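Local atomic coordinates of EcmrR transcriptional regulator (PDB entry 6WL5), a protein that probably activates transcription as a multidrug-sensing MerR-family regulator, its C-terminal GyrI-like domain binding cationic compounds such as the cetyl-trimethyl-ammonium bound here. Residues Val16-Phe21 with Ile88-Pro93; Cys55-His60 with Met69-Cys74; Pro131-Ile136 with Trp148-Gln153. All blocks are in the same frame, centred on the assembly; numbering follows the deposited sequence.

Contact 1: Val16-Phe21 with Ile88-Pro93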
loop_
_atom_site.group_PDB
_atom_site.type_symbol
_atom_site.label_atom_id
_atom_site.label_comp_id
_atom_site.label_asym_id
_atom_site.label_seq_id
_atom_site.Cartn_x
_atom_site.Cartn_y
_atom_site.Cartn_z
ATOM N N VAL A 16 -7.824 -9.201 -2.891
ATOM C CA VAL A 16 -8.140 -8.012 -2.124
ATOM C C VAL A 16 -9.533 -7.516 -2.487
ATOM O O VAL A 16 -10.058 -7.774 -3.574
ATOM C CB VAL A 16 -7.127 -6.865 -2.367
ATOM C CG1 VAL A 16 -5.714 -7.325 -2.082
ATOM C CG2 VAL A 16 -7.246 -6.260 -3.779
ATOM N N TYR A 17 -10.103 -6.730 -1.581
ATOM C CA TYR A 17 -11.085 -5.735 -1.967
ATOM C C TYR A 17 -10.368 -4.409 -2.113
ATOM O O TYR A 17 -9.313 -4.202 -1.503
ATOM C CB TYR A 17 -12.276 -5.657 -1.019
ATOM C CG TYR A 17 -12.043 -5.249 0.404
ATOM C CD1 TYR A 17 -11.949 -3.911 0.770
ATOM C CD2 TYR A 17 -11.976 -6.210 1.401
ATOM C CE1 TYR A 17 -11.781 -3.552 2.109
ATOM C CE2 TYR A 17 -11.806 -5.859 2.716
ATOM C CZ TYR A 17 -11.700 -4.544 3.059
ATOM O OH TYR A 17 -11.548 -4.264 4.384
ATOM N N SER A 18 -10.899 -3.551 -2.988
ATOM C CA SER A 18 -10.149 -2.373 -3.399
ATOM C C SER A 18 -11.083 -1.285 -3.927
ATOM O O SER A 18 -12.204 -1.558 -4.376
ATOM C CB SER A 18 -9.124 -2.763 -4.472
ATOM O OG SER A 18 -9.794 -3.209 -5.650
ATOM N N LYS A 19 -10.621 -0.044 -3.833
ATOM C CA LYS A 19 -11.293 1.081 -4.450
ATOM C C LYS A 19 -10.237 2.045 -4.958
ATOM O O LYS A 19 -9.246 2.286 -4.283
ATOM C CB LYS A 19 -12.251 1.796 -3.468
ATOM C CG LYS A 19 -13.169 2.791 -4.160
ATOM C CD LYS A 19 -14.321 3.221 -3.271
ATOM C CE LYS A 19 -15.178 4.303 -3.918
ATOM N NZ LYS A 19 -16.404 4.558 -3.092
ATOM N N ARG A 20 -10.440 2.571 -6.161
ATOM C CA ARG A 20 -9.477 3.440 -6.814
ATOM C C ARG A 20 -10.031 4.854 -6.918
ATOM O O ARG A 20 -11.239 5.053 -7.130
ATOM C CB ARG A 20 -9.151 2.899 -8.210
ATOM C CG ARG A 20 -8.001 3.605 -8.871
ATOM C CD ARG A 20 -7.427 2.720 -9.958
ATOM N NE ARG A 20 -6.414 3.405 -10.749
ATOM C CZ ARG A 20 -5.750 2.811 -11.718
ATOM N NH1 ARG A 20 -6.000 1.522 -11.977
ATOM N NH2 ARG A 20 -4.831 3.466 -12.417
ATOM N N PHE A 21 -9.141 5.826 -6.752
ATOM C CA PHE A 21 -9.504 7.226 -6.584
ATOM C C PHE A 21 -8.451 8.118 -7.245
ATOM O O PHE A 21 -7.273 7.773 -7.271
ATOM C CB PHE A 21 -9.467 7.704 -5.109
ATOM C CG PHE A 21 -10.274 6.912 -4.140
ATOM C CD1 PHE A 21 -11.580 7.276 -3.882
ATOM C CD2 PHE A 21 -9.705 5.893 -3.393
ATOM C CE1 PHE A 21 -12.344 6.597 -2.954
ATOM C CE2 PHE A 21 -10.462 5.223 -2.437
ATOM C CZ PHE A 21 -11.783 5.566 -2.234
ATOM N N ILE A 88 -14.263 -3.224 -5.431
ATOM C CA ILE A 88 -14.124 -4.384 -6.296
ATOM C C ILE A 88 -13.101 -5.374 -5.735
ATOM O O ILE A 88 -12.091 -4.986 -5.135
ATOM C CB ILE A 88 -13.796 -3.960 -7.749
ATOM C CG1 ILE A 88 -12.413 -3.352 -7.787
ATOM C CG2 ILE A 88 -14.844 -2.984 -8.311
ATOM C CD1 ILE A 88 -11.390 -4.374 -8.149
ATOM N N PHE A 89 -13.392 -6.654 -5.909
ATOM C CA PHE A 89 -12.458 -7.724 -5.600
ATOM C C PHE A 89 -11.596 -8.029 -6.827
ATOM O O PHE A 89 -12.084 -8.074 -7.962
ATOM C CB PHE A 89 -13.240 -8.958 -5.153
ATOM C CG PHE A 89 -13.875 -8.799 -3.806
ATOM C CD1 PHE A 89 -15.105 -8.177 -3.675
ATOM C CD2 PHE A 89 -13.236 -9.258 -2.672
ATOM C CE1 PHE A 89 -15.695 -8.004 -2.420
ATOM C CE2 PHE A 89 -13.815 -9.106 -1.416
ATOM C CZ PHE A 89 -15.053 -8.485 -1.293
ATOM N N GLN A 90 -10.299 -8.186 -6.595
ATOM C CA GLN A 90 -9.352 -8.486 -7.654
ATOM C C GLN A 90 -8.159 -9.228 -7.060
ATOM O O GLN A 90 -7.933 -9.230 -5.846
ATOM C CB GLN A 90 -8.932 -7.207 -8.389
ATOM C CG GLN A 90 -8.146 -6.246 -7.537
ATOM C CD GLN A 90 -7.697 -5.017 -8.302
ATOM O OE1 GLN A 90 -6.927 -5.104 -9.284
ATOM N NE2 GLN A 90 -8.135 -3.863 -7.843
ATOM N N VAL A 91 -7.420 -9.908 -7.927
ATOM C CA VAL A 91 -6.171 -10.553 -7.539
ATOM C C VAL A 91 -5.036 -9.590 -7.847
ATOM O O VAL A 91 -4.901 -9.127 -8.982
ATOM C CB VAL A 91 -5.975 -11.875 -8.297
ATOM C CG1 VAL A 91 -4.589 -12.457 -7.993
ATOM C CG2 VAL A 91 -7.098 -12.865 -7.972
ATOM N N ILE A 92 -4.221 -9.280 -6.844
ATOM C CA ILE A 92 -3.052 -8.427 -7.018
ATOM C C ILE A 92 -1.852 -9.344 -7.263
ATOM O O ILE A 92 -1.569 -10.207 -6.417
ATOM C CB ILE A 92 -2.828 -7.534 -5.792
ATOM C CG1 ILE A 92 -4.044 -6.624 -5.512
ATOM C CG2 ILE A 92 -1.577 -6.679 -5.979
ATOM C CD1 ILE A 92 -4.462 -5.726 -6.648
ATOM N N PRO A 93 -1.136 -9.204 -8.375
ATOM C CA PRO A 93 -0.173 -10.244 -8.749
ATOM C C PRO A 93 1.066 -10.253 -7.866
ATOM O O PRO A 93 1.386 -9.288 -7.169
ATOM C CB PRO A 93 0.179 -9.902 -10.207
ATOM C CG PRO A 93 0.010 -8.391 -10.261
ATOM C CD PRO A 93 -1.211 -8.126 -9.381
#

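Contact 2: Cys55-His60 with Met69-Cys74. With 16A (cetyl-trimethyl-ammonium), chain E; 16A (cetyl-trimethyl-ammonium), chain F.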
loop_
_atom_site.group_PDB
_atom_site.type_symbol
_atom_site.label_atom_id
_atom_site.label_comp_id
_atom_site.label_asym_id
_atom_site.label_seq_id
_atom_site.Cartn_x
_atom_site.Cartn_y
_atom_site.Cartn_z
ATOM N N CYS A 55 -2.533 -4.742 3.963
ATOM C CA CYS A 55 -3.407 -3.607 3.692
ATOM C C CYS A 55 -2.518 -2.527 3.114
ATOM O O CYS A 55 -1.558 -2.126 3.759
ATOM C CB CYS A 55 -4.030 -3.137 5.001
ATOM S SG CYS A 55 -5.023 -1.647 4.816
ATOM N N PHE A 56 -2.798 -2.096 1.882
ATOM C CA PHE A 56 -1.807 -1.281 1.193
ATOM C C PHE A 56 -2.461 -0.411 0.135
ATOM O O PHE A 56 -3.551 -0.709 -0.387
ATOM C CB PHE A 56 -0.721 -2.143 0.522
ATOM C CG PHE A 56 -1.255 -3.159 -0.438
ATOM C CD1 PHE A 56 -1.717 -4.380 0.027
ATOM C CD2 PHE A 56 -1.286 -2.919 -1.806
ATOM C CE1 PHE A 56 -2.223 -5.354 -0.833
ATOM C CE2 PHE A 56 -1.769 -3.896 -2.688
ATOM C CZ PHE A 56 -2.230 -5.125 -2.193
ATOM N N THR A 57 -1.795 0.695 -0.147
ATOM C CA THR A 57 -2.158 1.560 -1.253
ATOM C C THR A 57 -1.235 1.256 -2.428
ATOM O O THR A 57 -0.013 1.205 -2.272
ATOM C CB THR A 57 -2.003 3.030 -0.865
ATOM O OG1 THR A 57 -2.908 3.304 0.208
ATOM C CG2 THR A 57 -2.284 3.977 -2.059
ATOM N N LEU A 58 -1.825 1.123 -3.606
ATOM C CA LEU A 58 -1.075 1.152 -4.838
ATOM C C LEU A 58 -1.051 2.578 -5.368
ATOM O O LEU A 58 -2.110 3.200 -5.564
ATOM C CB LEU A 58 -1.738 0.232 -5.854
ATOM C CG LEU A 58 -1.757 -1.263 -5.503
ATOM C CD1 LEU A 58 -2.518 -2.063 -6.522
ATOM C CD2 LEU A 58 -0.340 -1.717 -5.378
ATOM N N TYR A 59 0.150 3.072 -5.653
ATOM C CA TYR A 59 0.337 4.374 -6.296
ATOM C C TYR A 59 0.574 4.175 -7.792
ATOM O O TYR A 59 1.658 3.760 -8.191
ATOM C CB TYR A 59 1.517 5.090 -5.644
ATOM C CG TYR A 59 1.131 5.643 -4.268
ATOM C CD1 TYR A 59 0.575 6.903 -4.121
ATOM C CD2 TYR A 59 1.312 4.884 -3.105
ATOM C CE1 TYR A 59 0.182 7.384 -2.883
ATOM C CE2 TYR A 59 0.937 5.366 -1.855
ATOM C CZ TYR A 59 0.389 6.630 -1.740
ATOM O OH TYR A 59 0.047 7.150 -0.490
ATOM N N HIS A 60 -0.436 4.490 -8.606
ATOM C CA HIS A 60 -0.455 4.163 -10.031
ATOM C C HIS A 60 0.074 5.264 -10.934
ATOM O O HIS A 60 0.196 5.038 -12.153
ATOM C CB HIS A 60 -1.887 3.816 -10.442
ATOM C CG HIS A 60 -2.375 2.511 -9.886
ATOM N ND1 HIS A 60 -1.708 1.322 -10.094
ATOM C CD2 HIS A 60 -3.484 2.200 -9.172
ATOM C CE1 HIS A 60 -2.381 0.334 -9.536
ATOM N NE2 HIS A 60 -3.470 0.837 -8.978
ATOM N N MET A 69 -3.293 12.572 -7.009
ATOM C CA MET A 69 -2.700 11.248 -7.165
ATOM C C MET A 69 -3.735 10.198 -7.531
ATOM O O MET A 69 -4.876 10.218 -7.046
ATOM C CB MET A 69 -2.015 10.833 -5.856
ATOM C CG MET A 69 -0.882 11.737 -5.441
ATOM S SD MET A 69 -0.200 11.247 -3.840
ATOM C CE MET A 69 -1.512 11.573 -2.680
ATOM N N ASP A 70 -3.296 9.244 -8.370
ATOM C CA ASP A 70 -4.059 8.053 -8.739
ATOM C C ASP A 70 -3.675 6.939 -7.770
ATOM O O ASP A 70 -2.575 6.375 -7.859
ATOM C CB ASP A 70 -3.756 7.672 -10.190
ATOM C CG ASP A 70 -4.627 6.536 -10.714
ATOM O OD1 ASP A 70 -5.378 5.880 -9.943
ATOM O OD2 ASP A 70 -4.525 6.290 -11.939
ATOM N N VAL A 71 -4.585 6.628 -6.823
ATOM C CA VAL A 71 -4.299 5.695 -5.753
ATOM C C VAL A 71 -5.377 4.636 -5.702
ATOM O O VAL A 71 -6.530 4.891 -6.039
ATOM C CB VAL A 71 -4.209 6.430 -4.395
ATOM C CG1 VAL A 71 -2.997 7.343 -4.402
ATOM C CG2 VAL A 71 -5.530 7.161 -4.010
ATOM N N GLU A 72 -5.002 3.441 -5.253
ATOM C CA GLU A 72 -5.931 2.327 -5.114
ATOM C C GLU A 72 -5.725 1.682 -3.748
ATOM O O GLU A 72 -4.661 1.114 -3.471
ATOM C CB GLU A 72 -5.750 1.328 -6.256
ATOM C CG GLU A 72 -6.786 0.232 -6.277
ATOM C CD GLU A 72 -6.755 -0.560 -7.571
ATOM O OE1 GLU A 72 -5.632 -0.750 -8.083
ATOM O OE2 GLU A 72 -7.837 -0.993 -8.059
ATOM N N PHE A 73 -6.734 1.800 -2.887
ATOM C CA PHE A 73 -6.674 1.177 -1.586
ATOM C C PHE A 73 -7.025 -0.292 -1.715
ATOM O O PHE A 73 -8.068 -0.635 -2.296
ATOM C CB PHE A 73 -7.671 1.806 -0.631
ATOM C CG PHE A 73 -7.656 1.168 0.692
ATOM C CD1 PHE A 73 -6.605 1.379 1.551
ATOM C CD2 PHE A 73 -8.646 0.274 1.046
ATOM C CE1 PHE A 73 -6.588 0.783 2.797
ATOM C CE2 PHE A 73 -8.658 -0.315 2.306
ATOM C CZ PHE A 73 -7.614 -0.067 3.172
ATOM N N CYS A 74 -6.218 -1.139 -1.091
ATOM C CA CYS A 74 -6.390 -2.588 -1.136
ATOM C C CYS A 74 -6.278 -3.223 0.242
ATOM O O CYS A 74 -5.452 -2.837 1.059
ATOM C CB CYS A 74 -5.303 -3.218 -2.011
ATOM S SG CYS A 74 -5.247 -2.656 -3.713
HETATM C C1 16A E . 13.560 6.409 -13.485
HETATM C C2 16A E . 12.217 6.580 -12.792
HETATM C C3 16A E . 12.185 7.833 -11.919
HETATM C C4 16A E . 11.158 7.778 -10.785
HETATM C C5 16A E . 9.961 6.851 -11.013
HETATM C C6 16A E . 8.879 7.125 -9.974
HETATM C C7 16A E . 7.498 6.598 -10.322
HETATM C C8 16A E . 6.506 7.160 -9.312
HETATM C C9 16A E . 5.689 6.058 -8.695
HETATM C C10 16A E . 4.238 6.450 -8.413
HETATM C C11 16A E . 4.032 7.678 -7.535
HETATM C C12 16A E . 4.463 7.484 -6.088
HETATM C C13 16A E . 3.758 8.536 -5.229
HETATM C C14 16A E . 3.889 8.183 -3.761
HETATM C C15 16A E . 3.394 9.314 -2.876
HETATM C C16 16A E . 3.340 8.802 -1.464
HETATM N N1 16A E . 3.069 9.864 -0.482
HETATM C C17 16A E . 1.882 10.676 -0.810
HETATM C C18 16A E . 2.866 9.117 0.770
HETATM C C19 16A E . 4.265 10.682 -0.267
HETATM C C1 16A F . -11.090 11.313 17.725
HETATM C C2 16A F . -9.831 11.064 16.944
HETATM C C3 16A F . -10.297 10.309 15.714
HETATM C C4 16A F . -9.191 9.429 15.206
HETATM C C5 16A F . -9.755 8.578 14.096
HETATM C C6 16A F . -9.017 7.269 14.042
HETATM C C7 16A F . -9.596 6.406 12.959
HETATM C C8 16A F . -8.770 5.173 12.766
HETATM C C9 16A F . -9.360 4.292 11.680
HETATM C C10 16A F . -8.262 3.419 11.131
HETATM C C11 16A F . -8.518 2.835 9.735
HETATM C C12 16A F . -7.129 2.311 9.344
HETATM C C13 16A F . -7.017 1.446 8.096
HETATM C C14 16A F . -5.702 0.623 8.029
HETATM C C15 16A F . -5.997 -0.829 8.387
HETATM C C16 16A F . -5.342 -1.413 9.636
HETATM N N1 16A F . -4.719 -2.727 9.366
HETATM C C17 16A F . -3.404 -2.560 8.738
HETATM C C18 16A F . -4.558 -3.387 10.664
HETATM C C19 16A F . -5.506 -3.617 8.500
#

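Contact 3: Pro131-Ile136 with Trp148-Gln153. With 16A (cetyl-trimethyl-ammonium), chain E.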
loop_
_atom_site.group_PDB
_atom_site.type_symbol
_atom_site.label_atom_id
_atom_site.label_comp_id
_atom_site.label_asym_id
_atom_site.label_seq_id
_atom_site.Cartn_x
_atom_site.Cartn_y
_atom_site.Cartn_z
ATOM N N PRO A 131 4.348 1.255 -6.984
ATOM C CA PRO A 131 4.715 1.148 -5.567
ATOM C C PRO A 131 3.525 0.824 -4.677
ATOM O O PRO A 131 2.406 1.269 -4.920
ATOM C CB PRO A 131 5.293 2.538 -5.260
ATOM C CG PRO A 131 5.879 2.982 -6.622
ATOM C CD PRO A 131 4.837 2.519 -7.590
ATOM N N ARG A 132 3.786 0.028 -3.644
ATOM C CA ARG A 132 2.802 -0.294 -2.614
ATOM C C ARG A 132 3.226 0.288 -1.274
ATOM O O ARG A 132 4.415 0.289 -0.929
ATOM C CB ARG A 132 2.673 -1.814 -2.465
ATOM C CG ARG A 132 2.615 -2.608 -3.758
ATOM C CD ARG A 132 2.252 -4.057 -3.553
ATOM N NE ARG A 132 2.107 -4.715 -4.844
ATOM C CZ ARG A 132 1.856 -6.006 -4.987
ATOM N NH1 ARG A 132 1.732 -6.767 -3.902
ATOM N NH2 ARG A 132 1.779 -6.547 -6.201
ATOM N N GLU A 133 2.235 0.775 -0.523
ATOM C CA GLU A 133 2.452 1.406 0.773
ATOM C C GLU A 133 1.627 0.609 1.767
ATOM O O GLU A 133 0.404 0.724 1.795
ATOM C CB GLU A 133 1.990 2.866 0.692
ATOM C CG GLU A 133 2.165 3.714 1.927
ATOM C CD GLU A 133 1.844 5.165 1.562
ATOM O OE1 GLU A 133 2.783 5.860 1.155
ATOM O OE2 GLU A 133 0.645 5.558 1.632
ATOM N N SER A 134 2.285 -0.243 2.546
ATOM C CA SER A 134 1.640 -1.263 3.359
ATOM C C SER A 134 1.569 -0.788 4.810
ATOM O O SER A 134 2.611 -0.633 5.469
ATOM C CB SER A 134 2.464 -2.547 3.262
ATOM O OG SER A 134 1.895 -3.569 4.053
ATOM N N TYR A 135 0.340 -0.653 5.327
ATOM C CA TYR A 135 0.086 -0.073 6.640
ATOM C C TYR A 135 0.106 -1.193 7.671
ATOM O O TYR A 135 -0.680 -2.142 7.575
ATOM C CB TYR A 135 -1.284 0.626 6.654
ATOM C CG TYR A 135 -1.350 1.618 5.502
ATOM C CD1 TYR A 135 -0.582 2.755 5.509
ATOM C CD2 TYR A 135 -2.152 1.371 4.399
ATOM C CE1 TYR A 135 -0.594 3.642 4.429
ATOM C CE2 TYR A 135 -2.190 2.240 3.341
ATOM C CZ TYR A 135 -1.399 3.362 3.341
ATOM O OH TYR A 135 -1.460 4.194 2.240
ATOM N N ILE A 136 0.999 -1.079 8.651
ATOM C CA ILE A 136 1.191 -2.121 9.663
ATOM C C ILE A 136 0.720 -1.644 11.029
ATOM O O ILE A 136 -0.306 -2.117 11.550
ATOM C CB ILE A 136 2.665 -2.599 9.659
ATOM C CG1 ILE A 136 3.063 -3.131 8.286
ATOM C CG2 ILE A 136 2.902 -3.652 10.734
ATOM C CD1 ILE A 136 4.547 -3.271 8.114
ATOM N N TRP A 148 4.540 4.167 14.677
ATOM C CA TRP A 148 3.878 3.713 13.460
ATOM C C TRP A 148 4.880 3.056 12.502
ATOM O O TRP A 148 6.081 3.365 12.497
ATOM C CB TRP A 148 3.212 4.888 12.781
ATOM C CG TRP A 148 2.114 5.486 13.590
ATOM C CD1 TRP A 148 1.652 5.107 14.847
ATOM C CD2 TRP A 148 1.319 6.597 13.188
ATOM N NE1 TRP A 148 0.592 5.910 15.208
ATOM C CE2 TRP A 148 0.383 6.842 14.218
ATOM C CE3 TRP A 148 1.308 7.420 12.038
ATOM C CZ2 TRP A 148 -0.553 7.884 14.135
ATOM C CZ3 TRP A 148 0.394 8.458 11.958
ATOM C CH2 TRP A 148 -0.542 8.667 12.991
ATOM N N MET A 149 4.387 2.110 11.712
ATOM C CA MET A 149 5.236 1.312 10.835
ATOM C C MET A 149 4.488 1.078 9.538
ATOM O O MET A 149 3.387 0.502 9.534
ATOM C CB MET A 149 5.591 -0.018 11.513
ATOM C CG MET A 149 6.197 -1.017 10.587
ATOM S SD MET A 149 6.711 -2.529 11.402
ATOM C CE MET A 149 7.977 -1.820 12.422
ATOM N N THR A 150 5.117 1.486 8.436
ATOM C CA THR A 150 4.568 1.423 7.088
ATOM C C THR A 150 5.679 0.912 6.200
ATOM O O THR A 150 6.783 1.474 6.194
ATOM C CB THR A 150 4.147 2.830 6.644
ATOM O OG1 THR A 150 3.314 3.448 7.644
ATOM C CG2 THR A 150 3.371 2.838 5.351
ATOM N N GLU A 151 5.401 -0.144 5.451
ATOM C CA GLU A 151 6.401 -0.694 4.561
ATOM C C GLU A 151 6.167 -0.202 3.145
ATOM O O GLU A 151 5.059 -0.332 2.609
ATOM C CB GLU A 151 6.448 -2.225 4.598
ATOM C CG GLU A 151 7.558 -2.771 3.708
ATOM C CD GLU A 151 7.867 -4.228 3.934
ATOM O OE1 GLU A 151 8.574 -4.564 4.919
ATOM O OE2 GLU A 151 7.403 -5.044 3.114
ATOM N N ILE A 152 7.206 0.373 2.553
ATOM C CA ILE A 152 7.154 0.853 1.161
ATOM C C ILE A 152 7.799 -0.208 0.277
ATOM O O ILE A 152 8.914 -0.648 0.560
ATOM C CB ILE A 152 7.827 2.227 0.977
ATOM C CG1 ILE A 152 7.313 3.271 1.983
ATOM C CG2 ILE A 152 7.585 2.702 -0.464
ATOM C CD1 ILE A 152 5.798 3.370 2.091
ATOM N N GLN A 153 7.080 -0.639 -0.757
ATOM C CA GLN A 153 7.477 -1.779 -1.597
ATOM C C GLN A 153 7.530 -1.343 -3.056
ATOM O O GLN A 153 6.505 -1.029 -3.649
ATOM C CB GLN A 153 6.485 -2.941 -1.422
ATOM C CG GLN A 153 6.118 -3.221 0.056
ATOM C CD GLN A 153 5.060 -4.292 0.215
ATOM O OE1 GLN A 153 4.072 -4.336 -0.532
ATOM N NE2 GLN A 153 5.213 -5.114 1.252
HETATM C C1 16A E . 13.560 6.409 -13.485
HETATM C C2 16A E . 12.217 6.580 -12.792
HETATM C C3 16A E . 12.185 7.833 -11.919
HETATM C C4 16A E . 11.158 7.778 -10.785
HETATM C C5 16A E . 9.961 6.851 -11.013
HETATM C C6 16A E . 8.879 7.125 -9.974
HETATM C C7 16A E . 7.498 6.598 -10.322
HETATM C C8 16A E . 6.506 7.160 -9.312
HETATM C C9 16A E . 5.689 6.058 -8.695
HETATM C C10 16A E . 4.238 6.450 -8.413
HETATM C C11 16A E . 4.032 7.678 -7.535
HETATM C C12 16A E . 4.463 7.484 -6.088
HETATM C C13 16A E . 3.758 8.536 -5.229
HETATM C C14 16A E . 3.889 8.183 -3.761
HETATM C C15 16A E . 3.394 9.314 -2.876
HETATM C C16 16A E . 3.340 8.802 -1.464
HETATM N N1 16A E . 3.069 9.864 -0.482
HETATM C C17 16A E . 1.882 10.676 -0.810
HETATM C C18 16A E . 2.866 9.117 0.770
HETATM C C19 16A E . 4.265 10.682 -0.267
#

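Contact 1: Val16-Phe21 with Ile88-Pro93
In the antiparallel sheet of the GyrI-like small molecule binding domain, Val16, Tyr17 and Ser18 of strand 7-23 pair with Gln90, Phe89 and Ile88 of strand 88-103. The two short segments meet at 116°, and the pairing spans three bridges. Val16 and Gln90 form a hydrogen-bonded pair, with Val16 N donating to Gln90 O at 3.0 Å and Gln90 N to Val16 O at 3.1 Å. Tyr17 and Phe89 make the non-hydrogen-bonded pair next to it. In the following hydrogen-bonded pair, Ile88 N reaches Ser18 O at 2.9 Å, whereas the return bond from Ser18 N to Ile88 O is weak, bent to 121° at the hydrogen.

Ile88 O is also gripped by the Ser18 hydroxyl, whose OG lies 2.9 Å from it, tilted out of the carbonyl plane. A chi1 of 65° sets OG between the backbone N and the carbonyl carbon, from where it can donate to Ile88 O and still accept from Gln90 NE2 at 2.8 Å. That acceptor lies in the amide plane of Gln90. NE2 has a second partner in Glu72 OE2 of strand 69-77, so the amide links three strands. On the same face Val16 CG2 touches Ile92 CG1 at 3.7 Å, the two side chains crossing at about a right angle.

The other face carries Tyr17 and Phe89. Tyr17 CB sits over the Phe89 ring, offset toward its rim and 4.0 Å from the ring centroid, a CH-pi contact, while the phenol leads away from strand 88-103. Both residues pack against Val40 of helix 34-43, giving the helix-covered antiparallel sheet of a GyrI-like domain in the SHS2 clan.

Contact 2: Cys55-His60 with Met69-Cys74
Tyr59 and Met69, on the two strands of the beta hairpin 55-59/69-77, line a cetyl-trimethyl-ammonium pocket; the residue directly opposite Tyr59 is Val71. The Tyr59 ring is held between two groups: C14 of the surfactant (chain E) lies 3.6 Å above one face, and Thr57 CG2 covers the opposite face, both offset toward the rim. Val71 lies beside Tyr59, its CG1 3.5 Å from Tyr59 CE1. Met69 SD approaches the same ring at its edge, 4.0 Å from Tyr59 CE1, and also touches the N-methyl carbon C17 of the surfactant at 3.7 Å. The phenol oxygen of Tyr59 is hydrogen-bonded to Glu133 OE2 on strand 132-137.

Two backbone bonds join each of the pairs Phe56-Cys74 and Leu58-Glu72, and His60 N donates to Asp70 O. On the face shared by Phe56, Leu58, Glu72 and Cys74, Cys74 CB rests over the Phe56 ring, 3.6 Å from CZ of Phe56, in a CH-pi contact. Where the strand ends, His60 NE2 donates to Glu72 OE1 at 2.8 Å. The carboxylate is met on its anti side, 34° out of its plane, with the imidazole plane turned 67° against it. His60 ND1 bonds to Ser130 OG, so the imidazole is bonded through both nitrogens.

At the other end of the hairpin a second surfactant (chain F) comes close. Cys55 SG, anti to its backbone N (chi1 175°), stands obliquely to the Phe73 ring, 3.5 Å from Phe73 CZ. The distance from Cys55 SG to C15 of the chain F surfactant is 3.8 Å.

Contact 3: Pro131-Ile136 with Trp148-Gln153
Glu133 CG lies against Thr150 CG2 and, at the same 3.7 Å, against Ile152 CD1, on the face of the hairpin that looks into a surfactant pocket. Beyond CG the Glu133 chain extends to the head group of cetyl-trimethyl-ammonium (chain E), where Glu133 OE1 is 3.3 Å from the N-methyl carbon C18. Such closeness is consistent with a carboxylate balancing the quaternary ammonium charge. Pro131 CG meets the alkyl tail of the same molecule, 3.7 Å from C9. Tyr113, itself a residue of this pocket, bonds through its OH to Glu133 OE1.

In the second shell, Tyr135 positions this carboxylate. Tyr135 OH donates to Glu133 OE2 at 2.6 Å, and OE2 accepts with its anti lone pair. With CG beside the backbone N (chi1 -53°), the Tyr135 ring lies side by side with Thr150, and Glu133 O sits over one ring face.

The backbone behind is a regular antiparallel pairing. Arg132 and Gln153 exchange two bonds, Arg132 N to Gln153 O at 2.9 Å and Gln153 N to Arg132 O at 2.8 Å. Ser134 and Glu151 do the same, and Ile136 N reaches Met149 O at 3.0 Å. On the opposite face, Gln153 OE1 touches Arg132 CB at 3.5 Å; Tyr54 OH bonds to both Gln153 OE1 and Arg132 NH1, and Arg132 NH2 is hydrogen-bonded to Pro93 O.

Helix 109-123 packs on Glu133 and Ile152 through Leu109, Ala112, Tyr113 and Leu116, while strand 55-59 flanks strand 132-137 and strand 88-103 flanks strand 149-158.

From the N terminus, strand 7-23 supplies the first half of contact 1, which closes only when the chain reaches Ile88-Pro93. Inside that long loop nests contact 2, a hairpin closed over eight residues between Cys55-His60 and Met69-Cys74. Contact 3 follows in series, its hairpin closed over eleven residues. Phe21 N to Val71 O and the Arg20-Asp70 salt bridge join contacts 1 and 2. A hydrogen bond between the hydroxyls of Thr57 and Tyr135 ties the strands of contacts 2 and 3, which share the surfactant of chain E. Pro93 and Arg132 connect contacts 1 and 3. All three lie in one antiparallel sheet.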